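Local coordinates for putative alpha/beta hydrolase fold protein (Candidatus Nitrososphaera gargensis, PDB 5A62) that probably hydrolyses ester substrates as a carboxylesterase of the alpha/beta hydrolase fold, at residues G34-W39 with V53-L58; V213-G218 with M238-L243; A151-K156 with E178-T183; Q44-S49 with I261-L266. All coordinates share one frame; numbering follows the deposited sequence.

Interaction 1. Residues G34-W39 with V53-L58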
loop_
_atom_site.group_PDB
_atom_site.type_symbol
_atom_site.label_atom_id
_atom_site.label_comp_id
_atom_site.label_asym_id
_atom_site.label_seq_id
_atom_site.Cartn_x
_atom_site.Cartn_y
_atom_site.Cartn_z
ATOM N N GLY A 34 17.436 -1.220 5.137
ATOM C CA GLY A 34 18.570 -0.610 5.866
ATOM C C GLY A 34 18.198 -0.324 7.293
ATOM O O GLY A 34 17.130 -0.666 7.805
ATOM N N ASN A 35 19.124 0.318 7.993
ATOM C CA ASN A 35 18.997 0.692 9.373
ATOM C C ASN A 35 20.210 1.528 9.691
ATOM O O ASN A 35 20.993 1.880 8.807
ATOM C CB ASN A 35 18.794 -0.512 10.227
ATOM C CG ASN A 35 19.847 -1.520 10.016
ATOM O OD1 ASN A 35 21.047 -1.205 10.138
ATOM N ND2 ASN A 35 19.464 -2.719 9.625
ATOM N N ILE A 36 20.361 1.920 10.966
ATOM C CA ILE A 36 21.436 2.879 11.306
ATOM C C ILE A 36 22.798 2.241 11.103
ATOM O O ILE A 36 23.772 2.952 10.877
ATOM C CB ILE A 36 21.288 3.366 12.716
ATOM C CG1 ILE A 36 20.108 4.315 12.782
ATOM C CG2 ILE A 36 22.565 4.048 13.211
ATOM C CD1 ILE A 36 19.587 4.573 14.141
ATOM N N LEU A 37 22.881 0.920 11.083
ATOM C CA LEU A 37 24.175 0.267 10.798
ATOM C C LEU A 37 24.737 0.624 9.444
ATOM O O LEU A 37 25.961 0.557 9.230
ATOM C CB LEU A 37 24.100 -1.236 11.020
ATOM C CG LEU A 37 23.480 -1.660 12.376
ATOM C CD1 LEU A 37 23.356 -3.174 12.482
ATOM C CD2 LEU A 37 24.171 -0.999 13.540
ATOM N N ILE A 38 23.906 1.013 8.479
ATOM C CA ILE A 38 24.382 1.331 7.143
ATOM C C ILE A 38 25.133 2.637 7.147
ATOM O O ILE A 38 25.837 2.910 6.191
ATOM C CB ILE A 38 23.193 1.359 6.145
ATOM C CG1 ILE A 38 23.624 0.880 4.755
ATOM C CG2 ILE A 38 22.509 2.708 6.069
ATOM C CD1 ILE A 38 22.488 0.788 3.747
ATOM N N TRP A 39 25.001 3.448 8.207
ATOM C CA TRP A 39 25.498 4.838 8.271
ATOM C C TRP A 39 26.731 4.982 9.138
ATOM O O TRP A 39 27.166 6.102 9.470
ATOM C CB TRP A 39 24.402 5.796 8.759
ATOM C CG TRP A 39 23.215 5.985 7.894
ATOM C CD1 TRP A 39 21.856 5.878 8.258
ATOM C CD2 TRP A 39 23.188 6.501 6.547
ATOM N NE1 TRP A 39 21.077 6.186 7.203
ATOM C CE2 TRP A 39 21.836 6.628 6.165
ATOM C CE3 TRP A 39 24.158 6.879 5.634
ATOM C CZ2 TRP A 39 21.466 7.080 4.949
ATOM C CZ3 TRP A 39 23.789 7.352 4.438
ATOM C CH2 TRP A 39 22.415 7.424 4.072
ATOM N N VAL A 53 24.388 14.881 14.202
ATOM C CA VAL A 53 23.914 13.796 13.288
ATOM C C VAL A 53 22.808 13.011 13.959
ATOM O O VAL A 53 23.030 12.341 14.981
ATOM C CB VAL A 53 25.012 12.866 12.879
ATOM C CG1 VAL A 53 24.504 11.905 11.784
ATOM C CG2 VAL A 53 26.190 13.705 12.354
ATOM N N ILE A 54 21.628 13.074 13.369
ATOM C CA ILE A 54 20.467 12.348 13.831
ATOM C C ILE A 54 20.184 11.218 12.859
ATOM O O ILE A 54 20.159 11.486 11.644
ATOM C CB ILE A 54 19.252 13.253 13.925
ATOM C CG1 ILE A 54 19.531 14.354 14.995
ATOM C CG2 ILE A 54 18.017 12.445 14.341
ATOM C CD1 ILE A 54 18.750 15.602 14.761
ATOM N N ALA A 55 20.055 10.012 13.337
ATOM C CA ALA A 55 19.684 8.883 12.454
ATOM C C ALA A 55 18.591 8.106 13.130
ATOM O O ALA A 55 18.511 8.100 14.351
ATOM C CB ALA A 55 20.877 8.025 12.192
ATOM N N TYR A 56 17.707 7.492 12.379
ATOM C CA TYR A 56 16.619 6.740 12.934
ATOM C C TYR A 56 16.282 5.542 12.101
ATOM O O TYR A 56 16.712 5.444 10.965
ATOM C CB TYR A 56 15.395 7.603 13.273
ATOM C CG TYR A 56 14.587 7.972 12.060
ATOM C CD1 TYR A 56 15.020 8.935 11.158
ATOM C CD2 TYR A 56 13.375 7.370 11.794
ATOM C CE1 TYR A 56 14.238 9.280 10.086
ATOM C CE2 TYR A 56 12.608 7.716 10.743
ATOM C CZ TYR A 56 13.083 8.640 9.858
ATOM O OH TYR A 56 12.299 9.009 8.815
ATOM N N GLU A 57 15.570 4.602 12.668
ATOM C CA GLU A 57 15.149 3.410 11.995
ATOM C C GLU A 57 13.679 3.496 11.685
ATOM O O GLU A 57 12.835 3.746 12.523
ATOM C CB GLU A 57 15.562 2.169 12.782
ATOM C CG GLU A 57 17.082 2.018 12.745
ATOM C CD GLU A 57 17.783 1.042 13.613
ATOM O OE1 GLU A 57 17.198 0.468 14.533
ATOM O OE2 GLU A 57 18.973 0.832 13.286
ATOM N N LEU A 58 13.371 3.263 10.398
ATOM C CA LEU A 58 12.019 3.185 9.896
ATOM C C LEU A 58 11.195 2.086 10.517
ATOM O O LEU A 58 11.721 1.111 11.003
ATOM C CB LEU A 58 12.041 2.976 8.390
ATOM C CG LEU A 58 12.688 4.086 7.582
ATOM C CD1 LEU A 58 12.648 3.662 6.089
ATOM C CD2 LEU A 58 12.112 5.439 7.796
HETATM O O HOH W 1 18.667 6.288 9.128
#
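Residues 34-39 form a loop with a short 3-10 turn at 36-38, set beside residues 53-58 on and after strand 52-56; the two backbones come nearest at Asn35 and Glu57, whose CA atoms lie 5.4 Å apart. Glu57 reaches across with its chain extended beyond CG, and OE2 accepts a hydrogen bond from Ile36 N at 2.9 Å, nearly straight at 166° and on the anti lone pair of the oxygen. The side chain of Asn35 runs alongside, pointing the same way, with CB 3.3 Å from Glu57 OE2. Its CG stands between the backbone N and the carbonyl carbon (chi1 54°), which lets OD1 take the N-H of Leu37 at 3.0 Å in an Asx turn. Ile36 crosses Glu57 at about a right angle and rests its CG1 on Ala55 CB at 3.8 Å, while CD1 lies over the backbone of Ala55. A water joins the segments as well, donating to Tyr56 O and accepting a weak bond from Trp39 NE1. Because Glu57 OE2 also forms a salt bridge with Arg63, the buried carboxylate is probably ionised, its charge shared between a guanidinium and the first N-H of the 3-10 turn.

Interaction 2. Residues V213-G218 with M238-L243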
loop_
_atom_site.group_PDB
_atom_site.type_symbol
_atom_site.label_atom_id
_atom_site.label_comp_id
_atom_site.label_asym_id
_atom_site.label_seq_id
_atom_site.Cartn_x
_atom_site.Cartn_y
_atom_site.Cartn_z
ATOM N N VAL A 213 17.833 21.468 -3.263
ATOM C CA VAL A 213 17.636 20.085 -3.619
ATOM C C VAL A 213 18.918 19.589 -4.255
ATOM O O VAL A 213 19.387 20.146 -5.228
ATOM C CB VAL A 213 16.477 19.869 -4.560
ATOM C CG1 VAL A 213 16.292 18.375 -4.797
ATOM C CG2 VAL A 213 15.174 20.449 -3.989
ATOM N N PHE A 214 19.467 18.544 -3.716
ATOM C CA PHE A 214 20.622 17.893 -4.229
ATOM C C PHE A 214 20.319 16.409 -4.431
ATOM O O PHE A 214 19.545 15.819 -3.703
ATOM C CB PHE A 214 21.801 17.985 -3.276
ATOM C CG PHE A 214 22.221 19.381 -2.904
ATOM C CD1 PHE A 214 21.709 20.031 -1.795
ATOM C CD2 PHE A 214 23.228 19.995 -3.619
ATOM C CE1 PHE A 214 22.166 21.299 -1.454
ATOM C CE2 PHE A 214 23.667 21.260 -3.278
ATOM C CZ PHE A 214 23.151 21.909 -2.213
ATOM N N ALA A 215 20.940 15.792 -5.404
ATOM C CA ALA A 215 20.799 14.363 -5.651
ATOM C C ALA A 215 22.137 13.779 -6.089
ATOM O O ALA A 215 22.903 14.378 -6.856
ATOM C CB ALA A 215 19.759 14.055 -6.671
ATOM N N ILE A 216 22.444 12.626 -5.563
ATOM C CA ILE A 216 23.571 11.753 -5.968
ATOM C C ILE A 216 22.992 10.446 -6.443
ATOM O O ILE A 216 22.278 9.807 -5.667
ATOM C CB ILE A 216 24.528 11.533 -4.804
ATOM C CG1 ILE A 216 24.953 12.877 -4.180
ATOM C CG2 ILE A 216 25.726 10.715 -5.277
ATOM C CD1 ILE A 216 25.821 12.809 -2.938
ATOM N N VAL A 217 23.247 10.044 -7.696
ATOM C CA VAL A 217 22.655 8.857 -8.253
ATOM C C VAL A 217 23.734 8.002 -8.883
ATOM O O VAL A 217 24.621 8.550 -9.545
ATOM C CB VAL A 217 21.537 9.204 -9.247
ATOM C CG1 VAL A 217 21.995 9.962 -10.445
ATOM C CG2 VAL A 217 20.808 7.962 -9.728
ATOM N N GLY A 218 23.647 6.703 -8.699
ATOM C CA GLY A 218 24.559 5.762 -9.346
ATOM C C GLY A 218 24.149 5.575 -10.791
ATOM O O GLY A 218 22.987 5.340 -11.076
ATOM N N MET A 238 17.669 22.103 -9.000
ATOM C CA MET A 238 18.286 20.965 -8.301
ATOM C C MET A 238 19.721 20.797 -8.757
ATOM O O MET A 238 20.031 21.030 -9.932
ATOM C CB MET A 238 17.477 19.631 -8.525
ATOM C CG MET A 238 18.076 18.330 -7.936
ATOM S SD MET A 238 17.122 16.754 -8.005
ATOM C CE MET A 238 17.262 16.543 -9.748
ATOM N N GLU A 239 20.560 20.343 -7.896
ATOM C CA GLU A 239 21.901 19.951 -8.256
ATOM C C GLU A 239 22.007 18.433 -8.288
ATOM O O GLU A 239 21.856 17.790 -7.267
ATOM C CB GLU A 239 22.873 20.560 -7.277
ATOM C CG GLU A 239 22.892 22.091 -7.325
ATOM C CD GLU A 239 23.469 22.628 -8.642
ATOM O OE1 GLU A 239 24.282 21.896 -9.194
ATOM O OE2 GLU A 239 23.061 23.708 -9.155
ATOM N N LEU A 240 22.312 17.847 -9.449
ATOM C CA LEU A 240 22.406 16.433 -9.615
ATOM C C LEU A 240 23.811 16.046 -9.917
ATOM O O LEU A 240 24.453 16.661 -10.793
ATOM C CB LEU A 240 21.545 16.051 -10.787
ATOM C CG LEU A 240 21.667 14.648 -11.344
ATOM C CD1 LEU A 240 21.292 13.565 -10.352
ATOM C CD2 LEU A 240 20.802 14.524 -12.585
ATOM N N ARG A 241 24.321 14.999 -9.322
ATOM C CA ARG A 241 25.648 14.473 -9.630
ATOM C C ARG A 241 25.498 13.012 -9.781
ATOM O O ARG A 241 24.816 12.311 -9.006
ATOM C CB ARG A 241 26.607 14.788 -8.488
ATOM C CG ARG A 241 26.738 16.244 -8.093
ATOM C CD ARG A 241 27.509 17.029 -9.153
ATOM N NE ARG A 241 27.578 18.425 -8.753
ATOM C CZ ARG A 241 26.663 19.353 -8.984
ATOM N NH1 ARG A 241 25.568 19.081 -9.690
ATOM N NH2 ARG A 241 26.836 20.592 -8.509
ATOM N N VAL A 242 26.097 12.458 -10.813
ATOM C CA VAL A 242 26.059 11.041 -11.092
ATOM C C VAL A 242 27.373 10.355 -10.748
ATOM O O VAL A 242 28.444 10.818 -11.167
ATOM C CB VAL A 242 25.699 10.763 -12.591
ATOM C CG1 VAL A 242 25.730 9.274 -12.898
ATOM C CG2 VAL A 242 24.347 11.410 -12.915
ATOM N N LEU A 243 27.318 9.238 -10.077
ATOM C CA LEU A 243 28.467 8.389 -9.760
ATOM C C LEU A 243 28.551 7.342 -10.815
ATOM O O LEU A 243 27.800 6.379 -10.835
ATOM C CB LEU A 243 28.347 7.761 -8.337
ATOM C CG LEU A 243 28.370 8.778 -7.224
ATOM C CD1 LEU A 243 27.905 8.089 -5.964
ATOM C CD2 LEU A 243 29.801 9.316 -7.031
#
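Five backbone hydrogen bonds join strand 212-218 to strand 239-243 in parallel register, Phe214 beside Glu239 and Gly218 beside Leu243. The ladder runs from Glu239 N to Val213 O at 2.9 Å up to Leu243 N on Val217 O at 2.8 Å; Ala215 and Val217 both donate and accept, and CA-H...O contacts such as Phe214 CA to Glu239 O fill in between. The strand axes diverge by 24°, a modest twist.

Apolar contacts differ on the two faces. On the face of Ala215 and Val217, Leu240 CD1 leans over to Val217 CG1 at 3.7 Å and also meets Ala215 CB, while Val242 lies side by side with Val217. Met238, bent at chi3 (70°), lays CG on Val213 CG1 at 3.6 Å and brings SD to Ala215 CB. On the other face Ile216 CG2 presses on Leu243 CD1 at 3.5 Å, a tight pair, and Glu239 CB flanks Phe214 CD2 at 3.7 Å.

Charge is paired along one strand: NH1 and NH2 of Arg241 grip Glu239 OE1 end-on, and NH1 also bonds Leu240 O from above the carbonyl plane.

Helix 222-234, the crossover of this beta-alpha-beta unit, covers Ala215 and Val217 through Ile228; helix 256-272 covers Phe214 and Ile216, and strand 116-122 continues the sheet beyond strand 212-218.

Interaction 3. Residues A151-K156 with E178-T183; sequences ALAEHK and EVFTKT
Phe180 projects its ring from the last turn of helix 170-180 against helix 149-157, where it overlaps Leu152, Ala153 and Lys156. Its CG is anti to the backbone N (chi1 -170°), so the ring reaches outward and presents its far end to the other helix. Leu152 crosses it at about a right angle and brings CD2 to the ring edge, close to the ring plane and 3.7 Å from Phe180 CZ. The methyl of Ala153 meets the near part of the ring, with CB 3.9 Å from Phe180 CD2; a side chain this short allows the two backbones to approach to 6.8 Å between the CA atoms of Ala153 and Phe180. Lys156 arrives from one turn further along the helix. It touches with its aliphatic part, CD lying 4.0 Å from Phe180 CZ, and then bends at chi3 and chi4.

Thr181 adds its methyl: CG2 is 4.0 Å from Ala153 CB, while OG1 is hydrogen-bonded back to the carbonyl oxygen of Arg177 in the preceding helix. The segments meet through carbon contacts. After Phe180 the chain leaves the helix in a type I turn from Phe180 to Thr183, in which Phe180 O accepts from both Thr183 N and Thr183 OG1, the latter at 2.8 Å.

Helix 136-147 backs Leu152 through Thr140, Val143 and Ala144, and Phe188 of helix 185-194 packs on both Leu152 and Thr183. Together these helices belong to the group inserted between strands 116-122 and 212-218, consistent with the helical cap of many alpha/beta hydrolases.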
loop_
_atom_site.group_PDB
_atom_site.type_symbol
_atom_site.label_atom_id
_atom_site.label_comp_id
_atom_site.label_asym_id
_atom_site.label_seq_id
_atom_site.Cartn_x
_atom_site.Cartn_y
_atom_site.Cartn_z
ATOM N N ALA A 151 17.176 -15.642 3.826
ATOM C CA ALA A 151 17.077 -16.188 2.483
ATOM C C ALA A 151 16.938 -15.137 1.428
ATOM O O ALA A 151 17.600 -15.175 0.390
ATOM C CB ALA A 151 15.942 -17.171 2.366
ATOM N N LEU A 152 16.138 -14.115 1.726
ATOM C CA LEU A 152 16.002 -13.060 0.776
ATOM C C LEU A 152 17.357 -12.380 0.513
ATOM O O LEU A 152 17.706 -12.090 -0.649
ATOM C CB LEU A 152 14.927 -12.061 1.186
ATOM C CG LEU A 152 14.802 -10.820 0.307
ATOM C CD1 LEU A 152 14.532 -11.144 -1.136
ATOM C CD2 LEU A 152 13.698 -9.911 0.845
ATOM N N ALA A 153 18.121 -12.107 1.546
ATOM C CA ALA A 153 19.413 -11.508 1.315
ATOM C C ALA A 153 20.286 -12.382 0.408
ATOM O O ALA A 153 20.971 -11.879 -0.456
ATOM C CB ALA A 153 20.150 -11.233 2.623
ATOM N N GLU A 154 20.264 -13.688 0.688
ATOM C CA GLU A 154 21.071 -14.575 -0.161
ATOM C C GLU A 154 20.670 -14.557 -1.599
ATOM O O GLU A 154 21.502 -14.503 -2.507
ATOM C CB GLU A 154 21.002 -15.971 0.382
ATOM C CG GLU A 154 21.677 -16.158 1.704
ATOM C CD GLU A 154 23.141 -15.714 1.782
ATOM O OE1 GLU A 154 23.958 -15.858 0.822
ATOM O OE2 GLU A 154 23.425 -15.144 2.847
ATOM N N HIS A 155 19.359 -14.474 -1.841
ATOM C CA HIS A 155 18.894 -14.342 -3.229
ATOM C C HIS A 155 19.244 -13.039 -3.879
ATOM O O HIS A 155 19.534 -13.016 -5.100
ATOM C CB HIS A 155 17.378 -14.582 -3.296
ATOM C CG HIS A 155 17.002 -16.010 -3.142
ATOM N ND1 HIS A 155 17.005 -16.886 -4.215
ATOM C CD2 HIS A 155 16.538 -16.695 -2.083
ATOM C CE1 HIS A 155 16.642 -18.079 -3.772
ATOM N NE2 HIS A 155 16.349 -17.996 -2.489
ATOM N N LYS A 156 19.239 -11.956 -3.119
ATOM C CA LYS A 156 19.629 -10.640 -3.637
ATOM C C LYS A 156 21.132 -10.602 -3.982
ATOM O O LYS A 156 21.511 -9.958 -4.933
ATOM C CB LYS A 156 19.301 -9.547 -2.675
ATOM C CG LYS A 156 17.793 -9.338 -2.586
ATOM C CD LYS A 156 17.448 -8.217 -1.638
ATOM C CE LYS A 156 17.784 -6.860 -2.167
ATOM N NZ LYS A 156 16.739 -6.516 -3.184
ATOM N N GLU A 178 24.650 -8.190 6.974
ATOM C CA GLU A 178 24.544 -7.685 8.347
ATOM C C GLU A 178 23.347 -6.778 8.449
ATOM O O GLU A 178 22.450 -7.065 9.291
ATOM C CB GLU A 178 25.827 -6.984 8.867
ATOM C CG GLU A 178 25.812 -6.738 10.405
ATOM C CD GLU A 178 26.251 -7.920 11.303
ATOM O OE1 GLU A 178 25.831 -9.102 11.085
ATOM O OE2 GLU A 178 27.006 -7.652 12.303
ATOM N N VAL A 179 23.336 -5.771 7.573
ATOM C CA VAL A 179 22.366 -4.681 7.660
ATOM C C VAL A 179 20.955 -5.241 7.323
ATOM O O VAL A 179 20.012 -5.123 8.097
ATOM C CB VAL A 179 22.727 -3.562 6.727
ATOM C CG1 VAL A 179 21.569 -2.553 6.529
ATOM C CG2 VAL A 179 24.030 -2.877 7.170
ATOM N N PHE A 180 20.848 -5.864 6.157
ATOM C CA PHE A 180 19.540 -6.249 5.607
ATOM C C PHE A 180 18.800 -7.183 6.508
ATOM O O PHE A 180 17.576 -7.116 6.681
ATOM C CB PHE A 180 19.741 -6.822 4.205
ATOM C CG PHE A 180 18.480 -7.037 3.435
ATOM C CD1 PHE A 180 17.943 -5.984 2.682
ATOM C CD2 PHE A 180 17.820 -8.250 3.469
ATOM C CE1 PHE A 180 16.792 -6.211 1.928
ATOM C CE2 PHE A 180 16.685 -8.462 2.735
ATOM C CZ PHE A 180 16.166 -7.429 2.035
ATOM N N THR A 181 19.518 -8.143 7.110
ATOM C CA THR A 181 18.870 -9.193 7.854
ATOM C C THR A 181 18.380 -8.726 9.246
ATOM O O THR A 181 17.723 -9.498 9.925
ATOM C CB THR A 181 19.726 -10.460 7.947
ATOM O OG1 THR A 181 20.893 -10.145 8.685
ATOM C CG2 THR A 181 20.003 -10.987 6.590
ATOM N N LYS A 182 18.566 -7.448 9.585
ATOM C CA LYS A 182 17.911 -6.879 10.756
ATOM C C LYS A 182 16.471 -6.398 10.426
ATOM O O LYS A 182 15.769 -5.974 11.356
ATOM C CB LYS A 182 18.661 -5.674 11.299
ATOM C CG LYS A 182 20.115 -5.779 11.583
ATOM C CD LYS A 182 20.358 -6.795 12.602
ATOM C CE LYS A 182 21.743 -6.536 13.235
ATOM N NZ LYS A 182 22.699 -7.224 12.418
ATOM N N THR A 183 16.083 -6.471 9.170
ATOM C CA THR A 183 14.783 -5.984 8.795
ATOM C C THR A 183 13.766 -7.066 9.108
ATOM O O THR A 183 13.946 -8.230 8.739
ATOM C CB THR A 183 14.802 -5.720 7.290
ATOM O OG1 THR A 183 15.910 -4.867 6.918
ATOM C CG2 THR A 183 13.498 -4.981 6.877
#

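Interaction 4. Residues Q44-S49 with I261-L266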
loop_
_atom_site.group_PDB
_atom_site.type_symbol
_atom_site.label_atom_id
_atom_site.label_comp_id
_atom_site.label_asym_id
_atom_site.label_seq_id
_atom_site.Cartn_x
_atom_site.Cartn_y
_atom_site.Cartn_z
ATOM N N GLN A 44 30.462 8.997 11.636
ATOM C CA GLN A 44 31.821 9.408 12.055
ATOM C C GLN A 44 32.338 10.530 11.208
ATOM O O GLN A 44 32.867 11.500 11.754
ATOM C CB GLN A 44 32.785 8.209 12.036
ATOM C CG GLN A 44 32.432 7.183 13.116
ATOM C CD GLN A 44 32.085 7.791 14.492
ATOM O OE1 GLN A 44 31.055 7.475 15.100
ATOM N NE2 GLN A 44 32.941 8.697 14.976
ATOM N N LEU A 45 32.172 10.483 9.903
ATOM C CA LEU A 45 32.677 11.534 9.032
ATOM C C LEU A 45 31.992 12.860 9.328
ATOM O O LEU A 45 32.623 13.916 9.387
ATOM C CB LEU A 45 32.493 11.123 7.564
ATOM C CG LEU A 45 32.670 12.204 6.526
ATOM C CD1 LEU A 45 34.136 12.543 6.408
ATOM C CD2 LEU A 45 32.106 11.741 5.188
ATOM N N LEU A 46 30.681 12.840 9.566
ATOM C CA LEU A 46 29.938 14.046 9.695
ATOM C C LEU A 46 30.173 14.653 11.051
ATOM O O LEU A 46 30.192 15.869 11.178
ATOM C CB LEU A 46 28.428 13.759 9.415
ATOM C CG LEU A 46 28.203 13.439 7.936
ATOM C CD1 LEU A 46 26.737 13.016 7.777
ATOM C CD2 LEU A 46 28.490 14.570 6.986
ATOM N N LEU A 47 30.332 13.822 12.058
ATOM C CA LEU A 47 30.723 14.342 13.391
ATOM C C LEU A 47 32.079 15.006 13.342
ATOM O O LEU A 47 32.244 16.087 13.953
ATOM C CB LEU A 47 30.798 13.240 14.417
ATOM C CG LEU A 47 29.504 12.661 14.853
ATOM C CD1 LEU A 47 29.747 11.408 15.688
ATOM C CD2 LEU A 47 28.642 13.717 15.539
ATOM N N LYS A 48 33.033 14.407 12.637
ATOM C CA LYS A 48 34.388 15.015 12.532
ATOM C C LYS A 48 34.339 16.344 11.775
ATOM O O LYS A 48 35.165 17.272 11.977
ATOM C CB LYS A 48 35.355 14.061 11.839
ATOM C CG LYS A 48 35.603 12.820 12.640
ATOM C CD LYS A 48 36.828 12.042 12.207
ATOM C CE LYS A 48 36.961 10.806 13.108
ATOM N NZ LYS A 48 37.988 9.866 12.592
ATOM N N SER A 49 33.359 16.517 10.897
ATOM C CA SER A 49 33.152 17.742 10.234
ATOM C C SER A 49 32.335 18.779 11.014
ATOM O O SER A 49 31.999 19.792 10.439
ATOM C CB SER A 49 32.478 17.478 8.896
ATOM O OG SER A 49 33.199 16.501 8.167
ATOM N N ILE A 261 31.568 14.541 -3.063
ATOM C CA ILE A 261 30.386 15.251 -3.510
ATOM C C ILE A 261 29.511 15.725 -2.338
ATOM O O ILE A 261 29.126 16.881 -2.249
ATOM C CB ILE A 261 29.574 14.382 -4.468
ATOM C CG1 ILE A 261 30.362 14.185 -5.775
ATOM C CG2 ILE A 261 28.240 15.029 -4.772
ATOM C CD1 ILE A 261 29.801 13.087 -6.620
ATOM N N LEU A 262 29.248 14.809 -1.418
ATOM C CA LEU A 262 28.444 15.142 -0.248
ATOM C C LEU A 262 29.011 16.320 0.531
ATOM O O LEU A 262 28.246 17.237 0.899
ATOM C CB LEU A 262 28.361 13.899 0.631
ATOM C CG LEU A 262 27.561 14.089 1.936
ATOM C CD1 LEU A 262 26.109 14.307 1.592
ATOM C CD2 LEU A 262 27.718 12.926 2.914
ATOM N N MET A 263 30.326 16.293 0.796
ATOM C CA MET A 263 30.867 17.380 1.622
ATOM C C MET A 263 30.852 18.723 0.876
ATOM O O MET A 263 30.629 19.785 1.465
ATOM C CB MET A 263 32.254 17.020 2.176
ATOM C CG MET A 263 32.270 15.747 2.992
ATOM S SD MET A 263 30.960 15.550 4.248
ATOM C CE MET A 263 31.348 16.961 5.259
ATOM N N GLY A 264 31.002 18.671 -0.438
ATOM C CA GLY A 264 30.796 19.800 -1.268
ATOM C C GLY A 264 29.425 20.429 -1.149
ATOM O O GLY A 264 29.234 21.639 -1.005
ATOM N N PHE A 265 28.417 19.569 -1.231
ATOM C CA PHE A 265 27.065 20.060 -1.064
ATOM C C PHE A 265 26.852 20.668 0.323
ATOM O O PHE A 265 26.195 21.687 0.479
ATOM C CB PHE A 265 26.081 18.864 -1.201
ATOM C CG PHE A 265 25.931 18.268 -2.586
ATOM C CD1 PHE A 265 26.417 18.886 -3.759
ATOM C CD2 PHE A 265 25.242 17.071 -2.732
ATOM C CE1 PHE A 265 26.215 18.278 -4.967
ATOM C CE2 PHE A 265 25.011 16.509 -3.941
ATOM C CZ PHE A 265 25.477 17.112 -5.049
ATOM N N LEU A 266 27.345 20.009 1.373
ATOM C CA LEU A 266 27.149 20.489 2.712
ATOM C C LEU A 266 27.878 21.832 2.912
ATOM O O LEU A 266 27.399 22.644 3.672
ATOM C CB LEU A 266 27.629 19.462 3.736
ATOM C CG LEU A 266 26.716 18.203 3.776
ATOM C CD1 LEU A 266 27.306 17.173 4.678
ATOM C CD2 LEU A 266 25.353 18.584 4.277
#
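Met263 leaves helix 256-272 with CB directed at helix 40-48 and CG anti to its own carbonyl carbon, beside the backbone N. Bends at chi2 (-47°) and chi3 (-61°) then fold the chain, so that SD and CE carry its contacts with the other helix. The sulfur faces two leucines, 3.8 Å from Leu46 CD2 and 4.1 Å from Leu45 CD2; Leu45 meets it tip to tip, whereas Leu46 crosses it obliquely. Beyond the sulfur, the terminal methyl CE turns to Ser49 and stands 3.5 Å from Ser49 OG and 3.8 Å from Ser49 CB. Ser49, the first residue beyond helix 40-48, turns its hydroxyl back onto the last turn, OG donating to Leu45 O at 2.9 Å from above the carbonyl plane; the same oxygen also accepts from Ser49 N, which secures the C-terminal turn.

Deeper in the contact, Leu46 CD2 touches Leu266 CD1 at 3.7 Å, the two side chains crossing at about a right angle, and Leu262 CD2 lies at the margin of this cluster. The helix segments run at 36° to one another with axes 12.3 Å apart, so the long side chains bridge the distance.

Leu46 and Leu266 both pack on Leu26 of strand 25-29, and Leu262 and Leu266 reach Ile120 of strand 116-122. Two helices lying together on one face of a mostly parallel sheet, as here, are characteristic of the alpha/beta hydrolase fold, a three-layer alpha/beta/alpha sandwich.

In the fold
Interactions 1 and 2 both reach the same sheet, on opposite sides of the chain's centre, their own centres about 21 Å apart. Interaction 4 ties both to one helical layer: Leu46 CB packs on Val53 CG2 at 3.7 Å, and Phe265 packs on Phe214, Ile216 and Arg241, with Phe214 CD2 to Phe265 CG at 3.4 Å. Interaction 2 is nested in the long loop that interaction 4 closes. Interaction 3 lies among the inserted helices, its centre about 28 Å from that of interaction 4, yet touches interaction 1, where Gly34 CA meets Val179 CG1 at 3.6 Å. Tyr56 of interaction 1 comes near the probable nucleophile elbow around Ser99 without touching it.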